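Local coordinates for FERM, ARHGEF and pleckstrin domain-containing protein 2 (Mus musculus, PDB 6D2K) that activates RAC1 as a guanine nucleotide exchange factor and takes part in semaphorin signalling, actin remodelling and integrin regulation, the present chain being its FERM domain, at residues Leu43-Tyr48 / Gly93-Glu98; Asp47-Glu52 / Leu83-Phe88; Arg116-Ala121 / Leu190-Ile195; Ile128-Gln133 / Gln169-Gln174. All coordinates share one frame; numbering follows the deposited sequence.

In the fold
The four contacts lead through the cloverleaf of the FERM domain, from the ubiquitin-like lobe into the helical central lobe. Contacts 1 and 2 share Asp47 and Tyr48, their centres lie about 11 Å apart, and they touch where Leu43 CD2 packs 3.6 Å from Phe49 CD2. Contact 2 in turn reaches contact 3: Phe88 CG lies 3.5 Å from Gly194 CA, with the centres about 18 Å apart. Contact 4 is nested along the chain inside the loop closed by contact 3, yet their nearest atoms stay about 7 Å apart. Contacts 1 and 4 are joined by no direct touch, their centres being about 23 Å apart.

Contact 1: residues Leu43-Tyr48 / Gly93-Glu98; sequences LIECDY and GQLQEE
Glu45 and Glu97 mark the closest backbone approach, CA to CA 7.7 Å, between two segments of loop with short 3-10 pieces. Glu45 is the centre of an inverse gamma turn, followed by a short 3-10 segment; across from it, Glu97 takes the N-cap position of helix 98-113. The Glu45 side chain bridges the gap: CG stands anti to the carbonyl carbon and the chain runs extended beyond it (chi2 -178°), which carries the carboxylate to two successive backbone amides. OE1 receives Gln96 N at 2.9 Å on its syn side, in a fairly straight bond (162° at the hydrogen). OE2 takes Glu97 N at 3.1 Å from well above the carboxylate plane, and it also bonds to Thr100 OG1 in the first turn of the helix. Three bonds therefore grip the buried carboxylate and fix its rotation. The aliphatic part of Gln96 lies against it, CG 3.3 Å from Glu45 OE1.

Next to this polar grip, Leu95 CD2 sits over one face of the Tyr48 ring in a CH-pi contact, 3.8 Å from the centroid and displaced toward the rim. At the outer end, Ile44 CD1 approaches Glu97 OE1 at 4.0 Å. A carboxylate from one lobe holding the backbone just ahead of a helix in the next joins the ubiquitin-like lobe to the start of the central helical lobe, two of the three lobes of the FERM fold.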
loop_
_atom_site.group_PDB
_atom_site.type_symbol
_atom_site.label_atom_id
_atom_site.label_comp_id
_atom_site.label_asym_id
_atom_site.label_seq_id
_atom_site.Cartn_x
_atom_site.Cartn_y
_atom_site.Cartn_z
ATOM N N LEU A 43 17.698 -3.154 -1.744
ATOM C CA LEU A 43 16.701 -2.163 -2.122
ATOM C C LEU A 43 17.208 -0.739 -1.906
ATOM O O LEU A 43 17.183 -0.222 -0.791
ATOM C CB LEU A 43 15.421 -2.396 -1.307
ATOM C CG LEU A 43 14.232 -1.473 -1.579
ATOM C CD1 LEU A 43 13.880 -1.507 -3.069
ATOM C CD2 LEU A 43 13.038 -1.865 -0.722
ATOM N N ILE A 44 17.657 -0.098 -2.980
ATOM C CA ILE A 44 18.183 1.260 -2.898
ATOM C C ILE A 44 17.112 2.293 -2.569
ATOM O O ILE A 44 17.291 3.119 -1.674
ATOM C CB ILE A 44 18.890 1.677 -4.212
ATOM C CG1 ILE A 44 20.098 0.778 -4.468
ATOM C CG2 ILE A 44 19.316 3.127 -4.152
ATOM C CD1 ILE A 44 20.886 1.159 -5.719
ATOM N N GLU A 45 16.003 2.253 -3.300
ATOM C CA GLU A 45 14.935 3.218 -3.099
ATOM C C GLU A 45 14.001 2.717 -2.000
ATOM O O GLU A 45 12.785 2.630 -2.179
ATOM C CB GLU A 45 14.190 3.448 -4.413
ATOM C CG GLU A 45 15.123 3.966 -5.523
ATOM C CD GLU A 45 14.403 4.256 -6.832
ATOM O OE1 GLU A 45 14.149 5.446 -7.124
ATOM O OE2 GLU A 45 14.096 3.303 -7.560
ATOM N N CYS A 46 14.597 2.406 -0.854
ATOM C CA CYS A 46 13.870 1.824 0.261
ATOM C C CYS A 46 12.952 2.828 0.963
ATOM O O CYS A 46 12.061 2.417 1.705
ATOM C CB CYS A 46 14.853 1.228 1.274
ATOM S SG CYS A 46 16.044 2.438 1.892
ATOM N N ASP A 47 13.141 4.124 0.733
ATOM C CA ASP A 47 12.319 5.127 1.426
ATOM C C ASP A 47 10.837 5.080 1.038
ATOM O O ASP A 47 9.981 5.619 1.746
ATOM C CB ASP A 47 12.896 6.552 1.306
ATOM C CG ASP A 47 13.143 6.988 -0.138
ATOM O OD1 ASP A 47 12.929 8.185 -0.436
ATOM O OD2 ASP A 47 13.573 6.156 -0.965
ATOM N N TYR A 48 10.532 4.390 -0.059
ATOM C CA TYR A 48 9.139 4.229 -0.479
ATOM C C TYR A 48 8.433 3.104 0.253
ATOM O O TYR A 48 7.222 2.963 0.126
ATOM C CB TYR A 48 9.037 3.946 -1.981
ATOM C CG TYR A 48 9.397 5.136 -2.832
ATOM C CD1 TYR A 48 8.442 6.080 -3.179
ATOM C CD2 TYR A 48 10.699 5.321 -3.272
ATOM C CE1 TYR A 48 8.772 7.184 -3.941
ATOM C CE2 TYR A 48 11.036 6.435 -4.026
ATOM C CZ TYR A 48 10.074 7.349 -4.354
ATOM O OH TYR A 48 10.409 8.445 -5.116
ATOM N N GLY A 93 6.744 4.935 -12.814
ATOM C CA GLY A 93 7.599 4.583 -13.934
ATOM C C GLY A 93 8.900 5.363 -13.886
ATOM O O GLY A 93 9.926 4.934 -14.441
ATOM N N GLN A 94 8.866 6.515 -13.211
ATOM C CA GLN A 94 10.064 7.339 -13.060
ATOM C C GLN A 94 10.943 7.008 -11.837
ATOM O O GLN A 94 11.928 7.693 -11.574
ATOM C CB GLN A 94 9.701 8.827 -13.120
ATOM C CG GLN A 94 9.047 9.223 -14.438
ATOM C CD GLN A 94 9.879 8.829 -15.652
ATOM O OE1 GLN A 94 11.040 9.216 -15.777
ATOM N NE2 GLN A 94 9.286 8.049 -16.547
ATOM N N LEU A 95 10.603 5.951 -11.104
ATOM C CA LEU A 95 11.520 5.435 -10.097
ATOM C C LEU A 95 12.862 5.093 -10.753
ATOM O O LEU A 95 12.910 4.670 -11.911
ATOM C CB LEU A 95 10.931 4.207 -9.409
ATOM C CG LEU A 95 9.727 4.424 -8.487
ATOM C CD1 LEU A 95 9.000 3.105 -8.282
ATOM C CD2 LEU A 95 10.172 5.007 -7.144
ATOM N N GLN A 96 13.951 5.260 -10.013
ATOM C CA GLN A 96 15.290 5.181 -10.609
ATOM C C GLN A 96 15.769 3.791 -11.018
ATOM O O GLN A 96 16.572 3.660 -11.940
ATOM C CB GLN A 96 16.318 5.802 -9.665
ATOM C CG GLN A 96 15.995 7.219 -9.265
ATOM C CD GLN A 96 16.868 8.211 -9.979
ATOM O OE1 GLN A 96 17.773 8.795 -9.382
ATOM N NE2 GLN A 96 16.617 8.400 -11.274
ATOM N N GLU A 97 15.293 2.757 -10.329
ATOM C CA GLU A 97 15.770 1.400 -10.570
ATOM C C GLU A 97 14.693 0.491 -11.108
ATOM O O GLU A 97 13.544 0.538 -10.649
ATOM C CB GLU A 97 16.311 0.784 -9.278
ATOM C CG GLU A 97 17.513 1.500 -8.715
ATOM C CD GLU A 97 18.742 1.324 -9.583
ATOM O OE1 GLU A 97 19.700 2.103 -9.411
ATOM O OE2 GLU A 97 18.747 0.414 -10.440
ATOM N N GLU A 98 15.077 -0.357 -12.059
ATOM C CA GLU A 98 14.205 -1.402 -12.566
ATOM C C GLU A 98 13.696 -2.258 -11.399
ATOM O O GLU A 98 12.534 -2.644 -11.374
ATOM C CB GLU A 98 14.938 -2.254 -13.618
ATOM C CG GLU A 98 14.099 -3.379 -14.218
ATOM C CD GLU A 98 14.781 -4.078 -15.391
ATOM O OE1 GLU A 98 15.177 -3.374 -16.349
ATOM O OE2 GLU A 98 14.889 -5.328 -15.364
#

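Contact 2: residues Asp47-Glu52 / Leu83-Phe88; sequences DYFGLE and LAVKFF
Phe49 and Val85 are matched across the strands as an antiparallel non-hydrogen-bonded pair; their side chains diverge, though the Phe49 ring still reaches Val85. Phe49 CB lies 3.7 Å from Ala84 O; with CG anti to the carbonyl carbon (chi1 -64°), CD1 runs on past the same oxygen toward Leu83 CD1. CE1, one atom further, meets Val85 CG2 at 3.6 Å. Beyond these, Leu43 and Trp38 pack on the ring.

Gly50 and Ala84 form the hydrogen-bonded pair: Gly50 N reaches Ala84 O at 2.9 Å, nearly along the C=O axis, and Ala84 N returns the bond to Gly50 O. Where strand 79-85 ends, Tyr48 O accepts two amides, Lys86 N at 2.8 Å in the carbonyl plane and Phe87 N at 3.1 Å tilted from it. The Phe87 ring presents its edge to Asp47 O, with CD2 3.4 Å away, while Phe283 of helix 267-284 stacks on it. Glu52 OE1 touches Ala84 CB at 3.4 Å, but its charge goes to Arg82 in a salt bridge.

One carbonyl thus secures two consecutive amides where the regular pairing stops, and the apolar contacts of Phe49 with Leu83 and Val85 lie beside it. Phe87 O is buried with no hydrogen-bonding partner in the model; across the contact it meets the edge of the Tyr48 ring, CD1 3.5 Å away.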
loop_
_atom_site.group_PDB
_atom_site.type_symbol
_atom_site.label_atom_id
_atom_site.label_comp_id
_atom_site.label_asym_id
_atom_site.label_seq_id
_atom_site.Cartn_x
_atom_site.Cartn_y
_atom_site.Cartn_z
ATOM N N ASP A 47 13.141 4.124 0.733
ATOM C CA ASP A 47 12.319 5.127 1.426
ATOM C C ASP A 47 10.837 5.080 1.038
ATOM O O ASP A 47 9.981 5.619 1.746
ATOM C CB ASP A 47 12.896 6.552 1.306
ATOM C CG ASP A 47 13.143 6.988 -0.138
ATOM O OD1 ASP A 47 12.929 8.185 -0.436
ATOM O OD2 ASP A 47 13.573 6.156 -0.965
ATOM N N TYR A 48 10.532 4.390 -0.059
ATOM C CA TYR A 48 9.139 4.229 -0.479
ATOM C C TYR A 48 8.433 3.104 0.253
ATOM O O TYR A 48 7.222 2.963 0.126
ATOM C CB TYR A 48 9.037 3.946 -1.981
ATOM C CG TYR A 48 9.397 5.136 -2.832
ATOM C CD1 TYR A 48 8.442 6.080 -3.179
ATOM C CD2 TYR A 48 10.699 5.321 -3.272
ATOM C CE1 TYR A 48 8.772 7.184 -3.941
ATOM C CE2 TYR A 48 11.036 6.435 -4.026
ATOM C CZ TYR A 48 10.074 7.349 -4.354
ATOM O OH TYR A 48 10.409 8.445 -5.116
ATOM N N PHE A 49 9.185 2.319 1.020
ATOM C CA PHE A 49 8.676 1.047 1.525
ATOM C C PHE A 49 8.594 0.988 3.042
ATOM O O PHE A 49 9.185 1.810 3.742
ATOM C CB PHE A 49 9.541 -0.121 1.026
ATOM C CG PHE A 49 9.508 -0.299 -0.471
ATOM C CD1 PHE A 49 8.659 -1.217 -1.050
ATOM C CD2 PHE A 49 10.310 0.480 -1.299
ATOM C CE1 PHE A 49 8.625 -1.387 -2.423
ATOM C CE2 PHE A 49 10.277 0.312 -2.678
ATOM C CZ PHE A 49 9.432 -0.611 -3.239
ATOM N N GLY A 50 7.847 -0.001 3.520
ATOM C CA GLY A 50 7.746 -0.278 4.941
ATOM C C GLY A 50 7.449 -1.741 5.186
ATOM O O GLY A 50 7.382 -2.550 4.247
ATOM N N LEU A 51 7.299 -2.091 6.463
ATOM C CA LEU A 51 6.861 -3.416 6.851
ATOM C C LEU A 51 5.585 -3.240 7.644
ATOM O O LEU A 51 5.495 -2.346 8.475
ATOM C CB LEU A 51 7.914 -4.102 7.722
ATOM C CG LEU A 51 9.260 -4.418 7.060
ATOM C CD1 LEU A 51 10.192 -5.014 8.112
ATOM C CD2 LEU A 51 9.075 -5.371 5.906
ATOM N N GLU A 52 4.590 -4.072 7.369
ATOM C CA GLU A 52 3.310 -3.931 8.037
ATOM C C GLU A 52 2.900 -5.256 8.654
ATOM O O GLU A 52 3.331 -6.326 8.218
ATOM C CB GLU A 52 2.232 -3.432 7.066
ATOM C CG GLU A 52 2.091 -4.251 5.776
ATOM C CD GLU A 52 1.020 -3.711 4.841
ATOM O OE1 GLU A 52 0.747 -4.356 3.801
ATOM O OE2 GLU A 52 0.450 -2.647 5.143
ATOM N N LEU A 83 6.406 -6.993 3.585
ATOM C CA LEU A 83 6.909 -5.866 2.815
ATOM C C LEU A 83 5.771 -5.228 2.046
ATOM O O LEU A 83 4.939 -5.944 1.470
ATOM C CB LEU A 83 7.946 -6.374 1.808
ATOM C CG LEU A 83 8.515 -5.319 0.870
ATOM C CD1 LEU A 83 9.270 -4.274 1.640
ATOM C CD2 LEU A 83 9.422 -6.031 -0.139
ATOM N N ALA A 84 5.741 -3.896 2.019
ATOM C CA ALA A 84 4.723 -3.185 1.260
ATOM C C ALA A 84 5.220 -1.814 0.871
ATOM O O ALA A 84 6.043 -1.221 1.574
ATOM C CB ALA A 84 3.437 -3.043 2.088
ATOM N N VAL A 85 4.704 -1.299 -0.243
ATOM C CA VAL A 85 4.893 0.116 -0.568
ATOM C C VAL A 85 4.112 0.985 0.427
ATOM O O VAL A 85 2.917 0.779 0.639
ATOM C CB VAL A 85 4.375 0.429 -1.971
ATOM C CG1 VAL A 85 4.367 1.952 -2.194
ATOM C CG2 VAL A 85 5.204 -0.302 -3.042
ATOM N N LYS A 86 4.795 1.945 1.046
ATOM C CA LYS A 86 4.140 2.892 1.933
ATOM C C LYS A 86 3.715 4.149 1.181
ATOM O O LYS A 86 2.597 4.634 1.362
ATOM C CB LYS A 86 5.074 3.256 3.087
ATOM C CG LYS A 86 4.426 4.179 4.121
ATOM C CD LYS A 86 5.441 4.659 5.154
ATOM C CE LYS A 86 4.948 4.416 6.567
ATOM N NZ LYS A 86 5.966 4.833 7.579
ATOM N N PHE A 87 4.607 4.668 0.342
ATOM C CA PHE A 87 4.349 5.920 -0.361
ATOM C C PHE A 87 4.208 5.671 -1.864
ATOM O O PHE A 87 5.145 5.228 -2.516
ATOM C CB PHE A 87 5.489 6.922 -0.119
ATOM C CG PHE A 87 5.704 7.261 1.329
ATOM C CD1 PHE A 87 4.779 8.035 2.019
ATOM C CD2 PHE A 87 6.817 6.791 2.004
ATOM C CE1 PHE A 87 4.974 8.339 3.364
ATOM C CE2 PHE A 87 7.012 7.101 3.348
ATOM C CZ PHE A 87 6.090 7.874 4.020
ATOM N N PHE A 88 3.029 5.966 -2.406
ATOM C CA PHE A 88 2.766 5.805 -3.835
ATOM C C PHE A 88 2.942 7.143 -4.572
ATOM O O PHE A 88 2.128 8.066 -4.411
ATOM C CB PHE A 88 1.339 5.285 -4.037
ATOM C CG PHE A 88 1.142 3.838 -3.625
ATOM C CD1 PHE A 88 1.186 2.838 -4.581
ATOM C CD2 PHE A 88 0.887 3.486 -2.311
ATOM C CE1 PHE A 88 1.001 1.504 -4.232
ATOM C CE2 PHE A 88 0.702 2.145 -1.949
ATOM C CZ PHE A 88 0.759 1.163 -2.914
#

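Contact 3: residues Arg116-Ala121 / Leu190-Ile195; sequences RLTCTA and LEMYGI
Leu117 and Leu190 make the apolar centre of this contact, crossing at about a right angle with their CD1 atoms 3.9 Å apart. Leu117 CG stands anti to its backbone N (chi1 -172°), which brings CD1 against the turn that begins at Leu190, 3.7 Å from Met192 O. The other branch of Leu190, CD2, packs on Cys119 CB. An alanine in place of Leu117 would probably open a gap beside Leu190 and let its CD1 branch shift.

Met192, bent at both chi2 and chi3, curls against the opposing backbone, which puts CE 3.6 Å from Arg116 O. Its CG lies 3.5 Å from Thr118 OG1, the two side chains running side by side.

No direct hydrogen bond joins the segments; water does the polar work. One water donates to Thr118 O at 2.7 Å and accepts from Met192 N at 3.0 Å. Another donates to Arg116 O and, weakly, to Ile195 O.

The loop between helices 98-113 and 121-136 thus meets the one leaving helix 176-187. Leu108 of helix 98-113 touches Leu117 and Tyr193, while from the C-terminal PH-like lobe Phe220 and Leu218 of strand 216-221 touch Met192 and Ile195 respectively.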
loop_
_atom_site.group_PDB
_atom_site.type_symbol
_atom_site.label_atom_id
_atom_site.label_comp_id
_atom_site.label_asym_id
_atom_site.label_seq_id
_atom_site.Cartn_x
_atom_site.Cartn_y
_atom_site.Cartn_z
ATOM N N ARG A 116 -8.225 -4.172 -3.314
ATOM C CA ARG A 116 -7.984 -2.774 -2.957
ATOM C C ARG A 116 -7.943 -1.895 -4.196
ATOM O O ARG A 116 -8.491 -0.795 -4.220
ATOM C CB ARG A 116 -6.656 -2.649 -2.216
ATOM C CG ARG A 116 -6.631 -3.394 -0.890
ATOM C CD ARG A 116 -5.320 -3.188 -0.148
ATOM N NE ARG A 116 -4.977 -4.380 0.621
ATOM C CZ ARG A 116 -5.543 -4.714 1.776
ATOM N NH1 ARG A 116 -6.477 -3.933 2.307
ATOM N NH2 ARG A 116 -5.172 -5.822 2.403
ATOM N N LEU A 117 -7.254 -2.384 -5.218
ATOM C CA LEU A 117 -7.145 -1.689 -6.481
ATOM C C LEU A 117 -8.305 -2.135 -7.341
ATOM O O LEU A 117 -8.298 -3.255 -7.853
ATOM C CB LEU A 117 -5.834 -2.070 -7.179
ATOM C CG LEU A 117 -5.476 -1.270 -8.433
ATOM C CD1 LEU A 117 -5.349 0.176 -8.076
ATOM C CD2 LEU A 117 -4.187 -1.776 -9.069
ATOM N N THR A 118 -9.316 -1.289 -7.486
ATOM C CA THR A 118 -10.448 -1.664 -8.318
ATOM C C THR A 118 -10.421 -0.886 -9.631
ATOM O O THR A 118 -9.792 0.165 -9.737
ATOM C CB THR A 118 -11.792 -1.567 -7.565
ATOM O OG1 THR A 118 -11.852 -0.339 -6.835
ATOM C CG2 THR A 118 -11.928 -2.726 -6.572
ATOM N N CYS A 119 -11.069 -1.442 -10.646
ATOM C CA CYS A 119 -11.052 -0.867 -11.984
ATOM C C CYS A 119 -12.023 -1.667 -12.825
ATOM O O CYS A 119 -12.589 -2.654 -12.345
ATOM C CB CYS A 119 -9.643 -0.925 -12.582
ATOM S SG CYS A 119 -8.860 -2.549 -12.569
ATOM N N THR A 120 -12.218 -1.251 -14.074
ATOM C CA THR A 120 -13.145 -1.948 -14.949
ATOM C C THR A 120 -12.645 -3.356 -15.238
ATOM O O THR A 120 -11.464 -3.656 -15.058
ATOM C CB THR A 120 -13.362 -1.190 -16.271
ATOM O OG1 THR A 120 -12.105 -1.026 -16.952
ATOM C CG2 THR A 120 -13.988 0.173 -16.023
ATOM N N ALA A 121 -13.546 -4.222 -15.686
ATOM C CA ALA A 121 -13.205 -5.609 -15.971
ATOM C C ALA A 121 -12.110 -5.724 -17.026
ATOM O O ALA A 121 -11.159 -6.495 -16.862
ATOM C CB ALA A 121 -14.440 -6.374 -16.408
ATOM N N LEU A 190 -5.493 5.037 -12.215
ATOM C CA LEU A 190 -6.689 4.543 -11.545
ATOM C C LEU A 190 -6.960 5.361 -10.300
ATOM O O LEU A 190 -6.041 5.698 -9.564
ATOM C CB LEU A 190 -6.543 3.077 -11.146
ATOM C CG LEU A 190 -6.280 2.162 -12.336
ATOM C CD1 LEU A 190 -6.055 0.750 -11.839
ATOM C CD2 LEU A 190 -7.460 2.238 -13.308
ATOM N N GLU A 191 -8.230 5.669 -10.078
ATOM C CA GLU A 191 -8.625 6.457 -8.914
ATOM C C GLU A 191 -8.202 5.757 -7.628
ATOM O O GLU A 191 -7.902 6.420 -6.627
ATOM C CB GLU A 191 -10.135 6.671 -8.928
ATOM C CG GLU A 191 -10.655 7.587 -7.829
ATOM C CD GLU A 191 -12.120 7.929 -8.031
ATOM O OE1 GLU A 191 -12.416 9.105 -8.327
ATOM O OE2 GLU A 191 -12.959 7.013 -7.914
ATOM N N MET A 192 -8.167 4.426 -7.648
ATOM C CA MET A 192 -7.816 3.675 -6.445
ATOM C C MET A 192 -6.319 3.365 -6.289
ATOM O O MET A 192 -5.921 2.670 -5.350
ATOM C CB MET A 192 -8.647 2.392 -6.357
ATOM C CG MET A 192 -10.150 2.658 -6.118
ATOM S SD MET A 192 -10.470 3.555 -4.566
ATOM C CE MET A 192 -10.016 2.304 -3.377
ATOM N N TYR A 193 -5.496 3.875 -7.201
ATOM C CA TYR A 193 -4.044 3.693 -7.114
ATOM C C TYR A 193 -3.518 4.191 -5.768
ATOM O O TYR A 193 -3.698 5.357 -5.419
ATOM C CB TYR A 193 -3.340 4.409 -8.278
ATOM C CG TYR A 193 -1.830 4.543 -8.138
ATOM C CD1 TYR A 193 -0.998 3.452 -8.322
ATOM C CD2 TYR A 193 -1.249 5.760 -7.820
ATOM C CE1 TYR A 193 0.370 3.571 -8.197
ATOM C CE2 TYR A 193 0.116 5.890 -7.687
ATOM C CZ TYR A 193 0.924 4.788 -7.870
ATOM O OH TYR A 193 2.292 4.890 -7.731
ATOM N N GLY A 194 -2.886 3.288 -5.025
ATOM C CA GLY A 194 -2.310 3.592 -3.720
ATOM C C GLY A 194 -3.308 3.862 -2.603
ATOM O O GLY A 194 -2.906 4.273 -1.510
ATOM N N ILE A 195 -4.596 3.625 -2.847
ATOM C CA ILE A 195 -5.619 4.025 -1.871
ATOM C C ILE A 195 -5.879 2.940 -0.826
ATOM O O ILE A 195 -6.025 1.761 -1.162
ATOM C CB ILE A 195 -6.947 4.390 -2.557
ATOM C CG1 ILE A 195 -6.764 5.601 -3.476
ATOM C CG2 ILE A 195 -8.046 4.673 -1.511
ATOM C CD1 ILE A 195 -6.517 6.904 -2.726
HETATM O O HOH W 1 -8.924 0.045 -1.347
HETATM O O HOH W 2 -9.843 2.842 -9.518
#

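Contact 4: residues Ile128-Gln133 / Gln169-Gln174; sequences ISHLLQ and QRHTGQ
His171 and His130 form an offset stack, ring centroids 3.8 Å apart and planes only 17° from parallel. With CG anti to the carbonyl carbon (chi1 -52°), the His171 ring projects from its loop onto helix 121-136, where one face lies on His130 and the NE2 end meets Ser129.

Two hydrogen bonds join the segments. His171 NE2 donates to Ser129 OG at 2.8 Å, close to its ring plane; that hydroxyl also bonds to Leu126 O. Gln133, bent at chi2, sends NE2 to a lone pair of Gln174 O at 3.1 Å, almost straight (174°) and in the carbonyl plane, and the same amide nitrogen bonds to Asp138 OD1.

In apolar contact, Gln133 CG rests 3.8 Å from His171 CB. An alanine at His171 would probably leave Ser129 OG without this donor and one face of His130 without its stacking partner.

Here the type II turn from His171 to Gln174, in the loop between helices 161-168 and 176-187, is held on helix 121-136. Phe167 touches Ser129 from the first of these, while Val183 and Ile186 of the second pack on His130.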
loop_
_atom_site.group_PDB
_atom_site.type_symbol
_atom_site.label_atom_id
_atom_site.label_comp_id
_atom_site.label_asym_id
_atom_site.label_seq_id
_atom_site.Cartn_x
_atom_site.Cartn_y
_atom_site.Cartn_z
ATOM N N ILE A 128 -3.541 -7.897 -15.558
ATOM C CA ILE A 128 -3.113 -9.272 -15.335
ATOM C C ILE A 128 -2.345 -9.794 -16.544
ATOM O O ILE A 128 -1.354 -10.492 -16.380
ATOM C CB ILE A 128 -4.294 -10.192 -15.008
ATOM C CG1 ILE A 128 -4.974 -9.712 -13.726
ATOM C CG2 ILE A 128 -3.829 -11.643 -14.849
ATOM C CD1 ILE A 128 -6.305 -10.395 -13.450
ATOM N N SER A 129 -2.770 -9.420 -17.748
ATOM C CA SER A 129 -2.077 -9.905 -18.947
ATOM C C SER A 129 -0.616 -9.439 -18.997
ATOM O O SER A 129 0.268 -10.169 -19.470
ATOM C CB SER A 129 -2.833 -9.524 -20.230
ATOM O OG SER A 129 -2.705 -8.145 -20.533
ATOM N N HIS A 130 -0.361 -8.223 -18.530
ATOM C CA HIS A 130 1.014 -7.726 -18.448
ATOM C C HIS A 130 1.788 -8.412 -17.333
ATOM O O HIS A 130 2.983 -8.711 -17.491
ATOM C CB HIS A 130 1.052 -6.206 -18.286
ATOM C CG HIS A 130 0.820 -5.473 -19.572
ATOM N ND1 HIS A 130 -0.289 -4.692 -19.809
ATOM C CD2 HIS A 130 1.550 -5.450 -20.712
ATOM C CE1 HIS A 130 -0.218 -4.194 -21.036
ATOM N NE2 HIS A 130 0.888 -4.643 -21.600
ATOM N N LEU A 131 1.108 -8.690 -16.222
ATOM C CA LEU A 131 1.748 -9.439 -15.142
ATOM C C LEU A 131 2.150 -10.837 -15.614
ATOM O O LEU A 131 3.241 -11.315 -15.284
ATOM C CB LEU A 131 0.835 -9.518 -13.909
ATOM C CG LEU A 131 0.624 -8.204 -13.158
ATOM C CD1 LEU A 131 -0.544 -8.316 -12.167
ATOM C CD2 LEU A 131 1.892 -7.774 -12.454
ATOM N N LEU A 132 1.288 -11.477 -16.406
ATOM C CA LEU A 132 1.642 -12.761 -17.027
ATOM C C LEU A 132 2.854 -12.620 -17.940
ATOM O O LEU A 132 3.766 -13.440 -17.896
ATOM C CB LEU A 132 0.464 -13.349 -17.807
ATOM C CG LEU A 132 -0.734 -13.861 -17.008
ATOM C CD1 LEU A 132 -1.766 -14.433 -17.970
ATOM C CD2 LEU A 132 -0.318 -14.906 -15.980
ATOM N N GLN A 133 2.880 -11.584 -18.771
ATOM C CA GLN A 133 4.021 -11.418 -19.671
ATOM C C GLN A 133 5.334 -11.291 -18.886
ATOM O O GLN A 133 6.353 -11.889 -19.253
ATOM C CB GLN A 133 3.789 -10.226 -20.599
ATOM C CG GLN A 133 4.851 -10.031 -21.696
ATOM C CD GLN A 133 4.903 -11.178 -22.694
ATOM O OE1 GLN A 133 3.906 -11.852 -22.939
ATOM N NE2 GLN A 133 6.077 -11.391 -23.292
ATOM N N GLN A 169 -1.980 -12.228 -25.636
ATOM C CA GLN A 169 -1.519 -12.527 -26.993
ATOM C C GLN A 169 -0.934 -11.298 -27.682
ATOM O O GLN A 169 -0.141 -11.425 -28.621
ATOM C CB GLN A 169 -2.662 -13.095 -27.839
ATOM C CG GLN A 169 -3.127 -14.451 -27.403
ATOM C CD GLN A 169 -4.385 -14.888 -28.126
ATOM O OE1 GLN A 169 -4.406 -14.990 -29.355
ATOM N NE2 GLN A 169 -5.439 -15.160 -27.364
ATOM N N ARG A 170 -1.313 -10.111 -27.219
ATOM C CA ARG A 170 -0.843 -8.869 -27.823
ATOM C C ARG A 170 0.563 -8.471 -27.378
ATOM O O ARG A 170 1.145 -7.549 -27.939
ATOM C CB ARG A 170 -1.790 -7.709 -27.487
ATOM C CG ARG A 170 -3.250 -7.997 -27.752
ATOM C CD ARG A 170 -4.116 -6.802 -27.371
ATOM N NE ARG A 170 -5.514 -7.070 -27.673
ATOM C CZ ARG A 170 -6.474 -6.152 -27.640
ATOM N NH1 ARG A 170 -6.188 -4.897 -27.319
ATOM N NH2 ARG A 170 -7.719 -6.494 -27.932
ATOM N N HIS A 171 1.096 -9.135 -26.350
ATOM C CA HIS A 171 2.331 -8.666 -25.721
ATOM C C HIS A 171 3.564 -9.429 -26.156
ATOM O O HIS A 171 4.587 -9.372 -25.478
ATOM C CB HIS A 171 2.238 -8.766 -24.198
ATOM C CG HIS A 171 1.017 -8.125 -23.623
ATOM N ND1 HIS A 171 0.412 -7.023 -24.187
ATOM C CD2 HIS A 171 0.302 -8.423 -22.510
ATOM C CE1 HIS A 171 -0.633 -6.674 -23.457
ATOM N NE2 HIS A 171 -0.720 -7.505 -22.430
ATOM N N THR A 172 3.450 -10.126 -27.283
ATOM C CA THR A 172 4.537 -10.915 -27.845
ATOM C C THR A 172 5.889 -10.216 -27.774
ATOM O O THR A 172 6.043 -9.090 -28.231
ATOM C CB THR A 172 4.228 -11.242 -29.312
ATOM O OG1 THR A 172 2.971 -11.922 -29.372
ATOM C CG2 THR A 172 5.307 -12.139 -29.888
ATOM N N GLY A 173 6.871 -10.899 -27.195
ATOM C CA GLY A 173 8.226 -10.382 -27.137
ATOM C C GLY A 173 8.569 -9.332 -26.093
ATOM O O GLY A 173 9.723 -8.923 -25.979
ATOM N N GLN A 174 7.582 -8.869 -25.331
ATOM C CA GLN A 174 7.864 -7.845 -24.323
ATOM C C GLN A 174 8.636 -8.385 -23.112
ATOM O O GLN A 174 8.378 -9.479 -22.637
ATOM C CB GLN A 174 6.575 -7.120 -23.894
ATOM C CG GLN A 174 6.115 -6.132 -24.973
ATOM C CD GLN A 174 4.769 -5.496 -24.685
ATOM O OE1 GLN A 174 4.404 -5.256 -23.527
ATOM N NE2 GLN A 174 4.027 -5.191 -25.754
#